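Local coordinates for antibiotic biosynthesis monooxygenase family protein (Shewanella oneidensis, PDB 2BBE), which is of unproven function but probably acts as a monooxygenase of the antibiotic biosynthesis type, at residues K8-Q11 against Q12-V15. Numbering follows the deposited sequence.
Sequences KINQ and QQIV
The side-chain oxygen OD1 of Asn-10 accepts two backbone N-H groups. Gln-12 N lies 2.9 Å from Asn-10 OD1, in the carbonyl plane. Gln-13 N is 3.0 Å from the same OD1 and makes the straighter bond, at 164°, but comes from above that plane. CG of Asn-10 stands anti to the backbone N (chi1 -178°), beside its own carbonyl carbon, which turns the amide toward the chain that follows. A water ties the two limbs of the bend together: it donates to Asn-10 O at 3.0 Å and to Gln-13 O at 2.7 Å. The amide of Gln-13 passes close to that of Asn-10, the two planes 68° apart. ND2 of Asn-10 and NE2 of Gln-13 are both donors; each bonds to Ala-45 O of the second subunit, and Gln-13 NE2 also to Cys-47 O there. Gln-12 extends away, and its NE2 bonds to Val-69 O. On either flank of the loop the strand stays in the sheet: the backbone of Asn-10 bonds to Gln-105 and that of Ile-14 to Phe-68. An Asx turn carried by Asn-10 thus shapes the short loop that interrupts strand 8-22, at a subunit interface of this dimeric alpha-beta barrel family protein.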
loop_
_atom_site.group_PDB
_atom_site.type_symbol
_atom_site.label_atom_id
_atom_site.label_comp_id
_atom_site.label_asym_id
_atom_site.label_seq_id
_atom_site.Cartn_x
_atom_site.Cartn_y
_atom_site.Cartn_z
ATOM N N LYS A 8 -6.341 16.983 4.992
ATOM C CA LYS A 8 -7.708 16.579 5.294
ATOM C C LYS A 8 -7.690 15.214 5.977
ATOM O O LYS A 8 -7.082 14.266 5.465
ATOM C CB LYS A 8 -8.563 16.520 4.023
ATOM C CG LYS A 8 -9.990 15.998 4.257
ATOM C CD LYS A 8 -10.864 16.164 3.024
ATOM C CE LYS A 8 -12.290 15.710 3.280
ATOM N NZ LYS A 8 -13.193 15.983 2.109
ATOM N N ILE A 9 -8.373 15.129 7.118
ATOM C CA ILE A 9 -8.547 13.858 7.820
ATOM C C ILE A 9 -9.587 13.004 7.064
ATOM O O ILE A 9 -10.678 13.473 6.747
ATOM C CB ILE A 9 -8.961 14.085 9.298
ATOM C CG1 ILE A 9 -7.903 14.932 10.037
ATOM C CG2 ILE A 9 -9.162 12.721 10.027
ATOM C CD1 ILE A 9 -8.324 15.394 11.446
ATOM N N ASN A 10 -9.233 11.764 6.746
ATOM C CA ASN A 10 -10.194 10.816 6.189
ATOM C C ASN A 10 -11.028 10.276 7.351
ATOM O O ASN A 10 -10.513 9.562 8.221
ATOM C CB ASN A 10 -9.458 9.691 5.443
ATOM C CG ASN A 10 -10.394 8.679 4.797
ATOM O OD1 ASN A 10 -11.417 8.297 5.352
ATOM N ND2 ASN A 10 -10.003 8.193 3.633
ATOM N N GLN A 11 -12.308 10.645 7.377
ATOM C CA GLN A 11 -13.171 10.301 8.519
ATOM C C GLN A 11 -13.801 8.916 8.387
ATOM O O GLN A 11 -14.500 8.467 9.295
ATOM C CB GLN A 11 -14.258 11.368 8.716
ATOM C CG GLN A 11 -13.706 12.754 9.103
ATOM C CD GLN A 11 -13.175 12.808 10.537
ATOM O OE1 GLN A 11 -12.437 13.732 10.909
ATOM N NE2 GLN A 11 -13.558 11.831 11.350
ATOM N N GLN A 12 -13.567 8.244 7.259
ATOM C CA GLN A 12 -14.190 6.940 7.018
ATOM C C GLN A 12 -13.261 5.760 7.322
ATOM O O GLN A 12 -13.609 4.875 8.108
ATOM C CB GLN A 12 -14.734 6.823 5.574
ATOM C CG GLN A 12 -15.346 5.444 5.287
ATOM C CD GLN A 12 -15.681 5.204 3.821
ATOM O OE1 GLN A 12 -16.183 6.106 3.142
ATOM N NE2 GLN A 12 -15.413 3.966 3.325
ATOM N N GLN A 13 -12.106 5.725 6.661
ATOM C CA GLN A 13 -11.200 4.575 6.785
ATOM C C GLN A 13 -10.593 4.511 8.179
ATOM O O GLN A 13 -10.432 5.543 8.849
ATOM C CB GLN A 13 -10.126 4.609 5.692
ATOM C CG GLN A 13 -10.729 4.435 4.284
ATOM C CD GLN A 13 -9.685 4.532 3.202
ATOM O OE1 GLN A 13 -8.544 4.117 3.404
ATOM N NE2 GLN A 13 -10.058 5.081 2.048
ATOM N N ILE A 14 -10.283 3.298 8.624
ATOM C CA ILE A 14 -9.836 3.094 9.994
ATOM C C ILE A 14 -8.461 2.462 9.964
ATOM O O ILE A 14 -8.246 1.420 9.313
ATOM C CB ILE A 14 -10.814 2.182 10.804
ATOM C CG1 ILE A 14 -12.177 2.892 11.002
ATOM C CG2 ILE A 14 -10.186 1.765 12.149
ATOM C CD1 ILE A 14 -12.114 4.155 11.882
ATOM N N VAL A 15 -7.534 3.112 10.649
ATOM C CA VAL A 15 -6.175 2.591 10.805
ATOM C C VAL A 15 -6.049 2.026 12.223
ATOM O O VAL A 15 -6.594 2.597 13.166
ATOM C CB VAL A 15 -5.114 3.698 10.515
ATOM C CG1 VAL A 15 -3.685 3.286 11.027
ATOM C CG2 VAL A 15 -5.073 3.995 8.989
HETATM O O HOH W 1 -8.744 7.249 7.682
#